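Local coordinates for endoglucanase, family GH5 (Zobellia galactanivorans, PDB 6GL2), which hydrolyses hemicellulose, probably including mixed-linked beta-glucan, with the parallel eight-stranded barrel of a glycoside hydrolase family 5 enzyme, at residues 257-262 / 271-276; 234-239 / 314-319. All coordinates share one frame; numbering follows the deposited sequence. Where two conformers were deposited one is given.

Contact 1: residues 257-262 / 271-276; sequences DKIRDK and VVMGEW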
ATOM      1  N   ASP A 257       9.300  14.971   7.114  1.00 15.80           N
ATOM      2  CA  ASP A 257      10.764  15.256   7.044  1.00 15.14           C
ATOM      3  C   ASP A 257      11.622  14.121   7.649  1.00 12.92           C
ATOM      4  O   ASP A 257      12.659  13.817   7.156  1.00 15.30           O
ATOM      5  CB  ASP A 257      11.123  16.615   7.712  1.00 16.45           C
ATOM      6  CG  ASP A 257      10.586  17.777   6.991  1.00 19.40           C
ATOM      7  OD1 ASP A 257      10.300  17.765   5.789  1.00 17.77           O
ATOM      8  OD2 ASP A 257      10.664  18.908   7.596  1.00 21.17           O
ATOM      9  N   LYS A 258      11.088  13.449   8.687  1.00 13.81           N
ATOM     10  CA  LYS A 258      11.692  12.254   9.236  1.00 14.21           C
ATOM     11  C   LYS A 258      11.840  11.139   8.179  1.00 13.62           C
ATOM     12  O   LYS A 258      12.845  10.497   7.982  1.00 15.27           O
ATOM     13  CB  LYS A 258      10.908  11.770  10.453  1.00 16.40           C
ATOM     14  CG  LYS A 258      11.170  10.450  11.056  1.00 23.35           C
ATOM     15  CD  LYS A 258      10.210  10.230  12.256  1.00 25.56           C
ATOM     16  CE  LYS A 258       8.810   9.581  11.938  1.00 29.78           C
ATOM     17  NZ  LYS A 258       7.751   9.148  12.981  1.00 24.61           N
ATOM     18  N   ILE A 259      10.727  10.930   7.460  1.00 12.71           N
ATOM     19  CA  ILE A 259      10.663   9.916   6.390  1.00 12.79           C
ATOM     20  C   ILE A 259      11.623  10.309   5.249  1.00 11.43           C
ATOM     21  O   ILE A 259      12.417   9.522   4.747  1.00 12.52           O
ATOM     22  CB  ILE A 259       9.212   9.823   5.889  1.00 12.45           C
ATOM     23  CG1 ILE A 259       8.290   9.338   7.016  1.00 13.97           C
ATOM     24  CG2 ILE A 259       9.128   9.048   4.558  1.00 13.59           C
ATOM     25  CD1 ILE A 259       6.823   9.500   6.671  1.00 14.45           C
ATOM     26  N   ARG A 260      11.543  11.572   4.804  1.00 12.13           N
ATOM     27  CA  ARG A 260      12.449  12.072   3.774  1.00 13.75           C
ATOM     28  C   ARG A 260      13.923  11.943   4.163  1.00 13.27           C
ATOM     29  O   ARG A 260      14.771  11.437   3.451  1.00 15.64           O
ATOM     30  CB  ARG A 260      12.168  13.557   3.423  1.00 15.45           C
ATOM     31  CG  ARG A 260      13.208  14.238   2.552  1.00 17.39           C
ATOM     32  CD  ARG A 260      13.153  15.764   2.677  1.00 21.13           C
ATOM     33  NE  ARG A 260      13.488  16.287   4.049  1.00 21.98           N
ATOM     34  CZ  ARG A 260      13.221  17.527   4.457  1.00 25.03           C
ATOM     35  NH1 ARG A 260      12.581  18.378   3.633  1.00 24.56           N
ATOM     36  NH2 ARG A 260      13.534  17.915   5.684  1.00 28.27           N
ATOM     37  N   ASP A 261      14.186  12.429   5.376  1.00 15.65           N
ATOM     38  CA  ASP A 261      15.603  12.432   5.840  1.00 15.56           C
ATOM     39  C   ASP A 261      16.244  11.057   5.896  1.00 16.58           C
ATOM     40  O   ASP A 261      17.411  10.846   5.528  1.00 17.89           O
ATOM     41  CB  ASP A 261      15.739  13.191   7.152  1.00 18.79           C
ATOM     42  CG  ASP A 261      15.453  14.694   7.013  1.00 20.39           C
ATOM     43  OD1 ASP A 261      15.399  15.226   5.898  1.00 21.71           O
ATOM     44  OD2 ASP A 261      15.272  15.324   8.113  1.00 25.52           O
ATOM     45  N   LYS A 262      15.455  10.063   6.345  1.00 13.57           N
ATOM     46  CA  LYS A 262      15.960   8.690   6.494  1.00 15.31           C
ATOM     47  C   LYS A 262      16.051   8.056   5.113  1.00 15.09           C
ATOM     48  O   LYS A 262      17.069   7.588   4.695  1.00 16.24           O
ATOM     49  CB  LYS A 262      15.092   7.830   7.409  1.00 16.97           C
ATOM     50  CG  LYS A 262      15.543   6.387   7.509  1.00 19.06           C
ATOM     51  CD  LYS A 262      16.876   6.402   8.273  1.00 24.90           C
ATOM     52  CE  LYS A 262      17.431   5.072   8.753  1.00 30.36           C
ATOM     53  NZ  LYS A 262      18.669   5.396   9.558  1.00 35.31           N
ATOM     54  N   VAL A 271      10.038   6.831  -1.849  1.00  9.94           N
ATOM     55  CA  VAL A 271       8.998   6.490  -0.906  1.00 10.70           C
ATOM     56  C   VAL A 271       7.633   6.651  -1.526  1.00 10.01           C
ATOM     57  O   VAL A 271       7.251   7.687  -2.068  1.00 10.94           O
ATOM     58  CB  VAL A 271       9.101   7.348   0.363  1.00 10.75           C
ATOM     59  CG1 VAL A 271       8.060   6.917   1.420  1.00 10.67           C
ATOM     60  CG2 VAL A 271      10.540   7.202   0.968  1.00 11.54           C
ATOM     61  N   VAL A 272       6.805   5.590  -1.270  1.00  9.42           N
ATOM     62  CA  VAL A 272       5.310   5.655  -1.560  1.00  9.81           C
ATOM     63  C   VAL A 272       4.580   5.566  -0.237  1.00  9.23           C
ATOM     64  O   VAL A 272       4.795   4.634   0.533  1.00 10.08           O
ATOM     65  CB  VAL A 272       4.943   4.527  -2.505  1.00  9.71           C
ATOM     66  CG1 VAL A 272       3.423   4.507  -2.661  1.00 10.46           C
ATOM     67  CG2 VAL A 272       5.536   4.694  -3.866  1.00 10.49           C
ATOM     68  N   MET A 273       3.815   6.599   0.043  1.00  8.37           N
ATOM     69  CA  MET A 273       2.928   6.647   1.184  1.00  8.22           C
ATOM     70  C   MET A 273       1.650   5.923   0.791  1.00  8.59           C
ATOM     71  O   MET A 273       0.710   6.487   0.304  1.00  9.11           O
ATOM     72  CB  MET A 273       2.583   8.069   1.584  1.00  8.88           C
ATOM     73  CG  MET A 273       1.872   8.148   2.901  1.00  9.57           C
ATOM     74  SD  MET A 273       2.870   7.807   4.330  1.00 12.06           S
ATOM     75  CE  MET A 273       3.831   9.291   4.468  1.00 12.65           C
ATOM     76  N   GLY A 274       1.709   4.602   0.939  1.00  8.82           N
ATOM     77  CA  GLY A 274       0.730   3.723   0.272  1.00  9.52           C
ATOM     78  C   GLY A 274      -0.621   3.747   0.963  1.00  9.24           C
ATOM     79  O   GLY A 274      -1.629   3.368   0.315  1.00  7.97           O
ATOM     80  N   GLU A 275      -0.713   4.296   2.168  1.00  8.05           N
ATOM     81  CA  GLU A 275      -1.949   4.652   2.789  1.00  8.74           C
ATOM     82  C   GLU A 275      -1.761   5.871   3.653  1.00  9.05           C
ATOM     83  O   GLU A 275      -0.734   6.018   4.351  1.00  9.43           O
ATOM     84  CB  GLU A 275      -2.515   3.566   3.754  1.00  8.48           C
ATOM     85  CG  GLU A 275      -2.759   2.239   3.057  1.00  8.95           C
ATOM     86  CD  GLU A 275      -3.237   1.161   4.015  1.00  9.34           C
ATOM     87  OE1 GLU A 275      -3.631   1.433   5.158  1.00 10.56           O
ATOM     88  OE2 GLU A 275      -3.249  -0.045   3.564  1.00  9.96           O
ATOM     89  N   TRP A 276      -2.797   6.705   3.675  1.00  8.22           N
ATOM     90  CA  TRP A 276      -2.999   7.832   4.594  1.00  8.20           C
ATOM     91  C   TRP A 276      -4.419   8.284   4.388  1.00  8.71           C
ATOM     92  O   TRP A 276      -5.128   7.758   3.507  1.00  9.37           O
ATOM     93  CB  TRP A 276      -2.016   8.986   4.298  1.00  8.52           C
ATOM     94  CG  TRP A 276      -2.277   9.622   3.000  1.00  8.95           C
ATOM     95  CD1 TRP A 276      -1.950   9.138   1.736  1.00  9.62           C
ATOM     96  CD2 TRP A 276      -2.997  10.832   2.762  1.00  9.76           C
ATOM     97  NE1 TRP A 276      -2.415   9.981   0.772  1.00  9.53           N
ATOM     98  CE2 TRP A 276      -3.042  11.037   1.337  1.00  9.38           C
ATOM     99  CE3 TRP A 276      -3.480  11.822   3.578  1.00  9.55           C
ATOM    100  CZ2 TRP A 276      -3.616  12.190   0.767  1.00  9.92           C
ATOM    101  CZ3 TRP A 276      -4.098  12.959   3.028  1.00  9.47           C
ATOM    102  CH2 TRP A 276      -4.110  13.161   1.634  1.00 10.03           C
TER
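Ile259, the helix residue most deeply engaged here, reaches Val271 and Met273 on the neighbouring strand with two different branches. Its CG2 meets Val271 CG1 at 3.9 Å, while the longer arm ends with CD1 at 3.7 Å from Met273 CE. The division of labour follows from the torsions of Ile259: CG2 is anti to the backbone N, and the CG1 arm runs out almost fully extended (chi2 168°). Both crossings of side chains are close to perpendicular, and the evidence is of purely apolar contact between methyl groups.

The two strand residues come to the isoleucine differently. Val271 points its CB at the helix, whereas the CB of Met273 points to one side, and bends at chi2 and chi3 (72° and 75°) bring CE to the helix. Val226 of strand 222-227 and, from the same helix, Leu256, Phe263 and Ile264 pack on this pair. On the outer side of the helix, Arg260 NE bonds Asp261 OD1 at 2.9 Å. Asp257 OD1 sits above one guanidinium face toward its rim, 3.2 Å from Arg260 NH1, a pairing of charges alone, and is also paired with Arg301.

An amphipathic helix 246-266 thus lies with its greasy side on the outer surface of strand 271-276, the helix-on-strand layer of a (beta/alpha)8 TIM barrel, here helix 246-266 against the strand that follows it in the chain.

Contact 2: residues 234-239 / 314-319; sequences FCLDGT and DEFGIF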
ATOM      1  N   PHE A 234      -6.727  12.765  14.891  1.00 14.62           N
ATOM      2  CA  PHE A 234      -7.619  13.324  13.848  1.00 14.53           C
ATOM      3  C   PHE A 234      -7.975  12.262  12.812  1.00 13.61           C
ATOM      4  O   PHE A 234      -9.133  12.111  12.441  1.00 14.96           O
ATOM      5  CB  PHE A 234      -6.935  14.471  13.196  1.00 13.82           C
ATOM      6  CG  PHE A 234      -7.715  15.111  12.109  1.00 13.30           C
ATOM      7  CD1 PHE A 234      -8.722  16.028  12.401  1.00 13.79           C
ATOM      8  CD2 PHE A 234      -7.487  14.878  10.735  1.00 14.27           C
ATOM      9  CE1 PHE A 234      -9.477  16.637  11.415  1.00 14.14           C
ATOM     10  CE2 PHE A 234      -8.213  15.503   9.761  1.00 13.04           C
ATOM     11  CZ  PHE A 234      -9.228  16.378  10.082  1.00 13.41           C
ATOM     12  N   CYS A 235      -7.020  11.494  12.361  1.00 11.84           N
ATOM     13  CA  CYS A 235      -7.216  10.632  11.202  1.00 12.40           C
ATOM     14  C   CYS A 235      -7.888   9.295  11.484  1.00 13.89           C
ATOM     15  O   CYS A 235      -8.665   8.792  10.674  1.00 13.92           O
ATOM     16  CB  CYS A 235      -5.924  10.406  10.460  1.00 12.67           C
ATOM     17  SG  CYS A 235      -5.149  11.806   9.739  1.00 12.10           S
ATOM     18  N   LEU A 236      -7.504   8.686  12.615  1.00 15.01           N
ATOM     19  CA  LEU A 236      -7.959   7.355  12.985  1.00 16.22           C
ATOM     20  C   LEU A 236      -8.905   7.295  14.128  1.00 17.04           C
ATOM     21  O   LEU A 236      -9.956   6.615  14.031  1.00 18.88           O
ATOM     22  CB  LEU A 236      -6.751   6.456  13.271  1.00 15.17           C
ATOM     23  CG  LEU A 236      -5.783   6.180  12.103  1.00 17.34           C
ATOM     24  CD1 LEU A 236      -4.612   5.305  12.515  1.00 16.86           C
ATOM     25  CD2 LEU A 236      -6.553   5.575  10.933  1.00 18.14           C
ATOM     26  N   ASP A 237      -8.568   7.954  15.203  1.00 19.78           N
ATOM     27  CA  ASP A 237      -9.374   7.767  16.421  1.00 26.85           C
ATOM     28  C   ASP A 237     -10.638   8.598  16.464  1.00 30.86           C
ATOM     29  O   ASP A 237     -11.591   8.210  17.161  1.00 34.74           O
ATOM     30  CB  ASP A 237      -8.571   8.161  17.646  1.00 31.73           C
ATOM     31  CG  ASP A 237      -7.468   7.211  17.935  1.00 31.92           C
ATOM     32  OD1 ASP A 237      -7.410   6.121  17.267  1.00 39.95           O
ATOM     33  OD2 ASP A 237      -6.665   7.584  18.847  1.00 40.97           O
ATOM     34  N   GLY A 238     -10.655   9.717  15.765  1.00 30.02           N
ATOM     35  CA  GLY A 238     -11.795  10.626  15.836  1.00 35.00           C
ATOM     36  C   GLY A 238     -11.922  11.384  17.174  1.00 36.76           C
ATOM     37  O   GLY A 238     -12.971  12.051  17.445  1.00 35.49           O
ATOM     38  N   THR A 239     -10.833  11.355  17.970  1.00 30.85           N
ATOM     39  CA  THR A 239     -10.788  11.987  19.279  0.80 33.15           C
ATOM     40  C   THR A 239     -10.498  13.478  19.135  1.00 31.00           C
ATOM     41  O   THR A 239     -10.815  14.277  20.010  1.00 36.38           O
ATOM     42  CB  THR A 239      -9.752  11.309  20.214  0.80 33.94           C
ATOM     43  OG1 THR A 239      -8.410  11.552  19.777  0.80 33.58           O
ATOM     44  CG2 THR A 239     -10.009   9.802  20.309  0.80 38.08           C
ATOM     45  N   ASP A 314     -19.052   7.040   5.683  1.00 10.37           N
ATOM     46  CA  ASP A 314     -18.928   7.447   7.073  1.00 10.90           C
ATOM     47  C   ASP A 314     -17.544   7.260   7.663  1.00 12.06           C
ATOM     48  O   ASP A 314     -17.271   7.590   8.818  1.00 13.42           O
ATOM     49  CB  ASP A 314     -19.971   6.700   7.922  1.00 12.55           C
ATOM     50  CG  ASP A 314     -21.374   7.068   7.475  1.00 15.68           C
ATOM     51  OD1 ASP A 314     -21.614   8.183   7.027  1.00 21.09           O
ATOM     52  OD2 ASP A 314     -22.285   6.241   7.609  1.00 21.39           O
ATOM     53  N   GLU A 315     -16.637   6.669   6.902  1.00  9.84           N
ATOM     54  CA  GLU A 315     -15.283   6.369   7.314  1.00 10.77           C
ATOM     55  C   GLU A 315     -14.337   7.027   6.314  1.00 10.64           C
ATOM     56  O   GLU A 315     -14.065   8.198   6.458  1.00 10.88           O
ATOM     57  CB  GLU A 315     -15.122   4.844   7.418  1.00  9.34           C
ATOM     58  CG  GLU A 315     -15.983   4.288   8.521  1.00 11.03           C
ATOM     59  CD  GLU A 315     -15.995   2.812   8.662  1.00 12.54           C
ATOM     60  OE1 GLU A 315     -15.222   2.101   7.966  1.00 15.14           O
ATOM     61  OE2 GLU A 315     -16.769   2.208   9.463  1.00 13.10           O
ATOM     62  N   PHE A 316     -13.707   6.273   5.375  1.00  9.00           N
ATOM     63  CA  PHE A 316     -12.708   6.767   4.482  1.00  8.65           C
ATOM     64  C   PHE A 316     -13.142   6.910   3.027  1.00  8.82           C
ATOM     65  O   PHE A 316     -12.358   7.324   2.153  1.00  9.26           O
ATOM     66  CB  PHE A 316     -11.476   5.821   4.546  1.00  8.86           C
ATOM     67  CG  PHE A 316     -10.677   5.937   5.831  1.00 10.02           C
ATOM     68  CD1 PHE A 316      -9.723   6.861   5.933  1.00 11.99           C
ATOM     69  CD2 PHE A 316     -10.975   5.138   6.905  1.00 10.69           C
ATOM     70  CE1 PHE A 316      -8.948   6.980   7.110  1.00 13.01           C
ATOM     71  CE2 PHE A 316     -10.265   5.296   8.088  1.00 12.75           C
ATOM     72  CZ  PHE A 316      -9.268   6.230   8.159  1.00 11.63           C
ATOM     73  N   GLY A 317     -14.392   6.540   2.751  1.00  9.55           N
ATOM     74  CA  GLY A 317     -14.857   6.529   1.393  1.00  9.17           C
ATOM     75  C   GLY A 317     -15.128   7.950   0.867  1.00  8.90           C
ATOM     76  O   GLY A 317     -15.946   8.721   1.454  1.00 11.56           O
ATOM     77  N   ILE A 318     -14.431   8.321  -0.166  1.00  8.23           N
ATOM     78  CA  ILE A 318     -14.643   9.571  -0.877  1.00  8.21           C
ATOM     79  C   ILE A 318     -15.271   9.414  -2.254  1.00  8.41           C
ATOM     80  O   ILE A 318     -15.891  10.357  -2.767  1.00  9.43           O
ATOM     81  CB  ILE A 318     -13.373  10.460  -0.940  1.00  8.24           C
ATOM     82  CG1 ILE A 318     -12.264   9.786  -1.726  1.00  8.15           C
ATOM     83  CG2 ILE A 318     -12.868  10.713   0.487  1.00  9.05           C
ATOM     84  CD1 ILE A 318     -11.077  10.702  -1.954  1.00  9.07           C
ATOM     85  N   PHE A 319     -15.254   8.178  -2.770  1.00  9.29           N
ATOM     86  CA  PHE A 319     -15.932   7.799  -4.039  1.00  8.99           C
ATOM     87  C   PHE A 319     -17.086   6.866  -3.715  1.00  9.77           C
ATOM     88  O   PHE A 319     -16.929   5.968  -2.905  1.00  9.37           O
ATOM     89  CB  PHE A 319     -14.934   7.099  -4.924  1.00  9.16           C
ATOM     90  CG  PHE A 319     -15.501   6.609  -6.247  1.00  9.42           C
ATOM     91  CD1 PHE A 319     -16.069   7.503  -7.161  1.00  9.22           C
ATOM     92  CD2 PHE A 319     -15.556   5.292  -6.555  1.00  9.64           C
ATOM     93  CE1 PHE A 319     -16.587   7.044  -8.355  1.00 10.16           C
ATOM     94  CE2 PHE A 319     -16.097   4.854  -7.770  1.00 10.01           C
ATOM     95  CZ  PHE A 319     -16.625   5.714  -8.672  1.00  9.84           C
TER
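Phe316 presents the far end of its ring to the short helix 232-237, touching one methyl and one carbonyl oxygen. Leu236 CD2 approaches at the ring edge, near its plane, 3.9 Å from Phe316 CZ. Cys235 O comes in obliquely, 3.6 Å from Phe316 CZ and 4.0 Å from Phe316 CE1; with carbon atoms opposite it, this is a van der Waals approach of a carbonyl to a ring. Leu236 starts out facing away from Phe316, and its end returns: with chi1 -63° and CD1 anti to CA (chi2 179°), CD2 is the branch that faces the ring. Cys235 stays back, with CB 5.7 Å from Phe316 CE1 and SG farther off; its side chain packs on His290.

The segments belong to the loops that follow strands six and eight of the TIM barrel, at the C-terminal mouth where family 5 enzymes open their substrate cleft. The loop after strand seven lies between them: Cys235 shares a backbone hydrogen bond with Thr279, Glu315 shares one with Phe280, and the Phe316 ring also rests on Thr279.

Further out, several bonds hold the Phe316 backbone, and Trp308 meets its ring edge-to-face. Phe316 N is bonded to Asn310 OD1 and Phe316 O to Trp307 NE1. Asp309 OD2 receives the amides of both Ile318 and Phe319.

Contact 1 lies in the barrel wall, contact 2 at its rim; their centres are 20 Å apart and their nearest atoms about 5 Å, without touching. Strand 271-276 ties them indirectly. Trp276 meets Trp307 edge-to-face, and Trp307 also adjoins segment 314-319; Glu275 OE1 is bonded to Tyr229 OH, and Leu236 packs on Tyr229. That strand is the seventh, whose C-terminal end carries the nucleophile in family 5 enzymes. A magnesium site formed by Asp240, Thr242 and Asp248, with no magnesium bound to this chain in the model, lies nearer contact 2: the Cys235 side chain is about 9 Å from that of Asp240. Asp248 also stands on helix 246-266, which supplies Ile259 to contact 1.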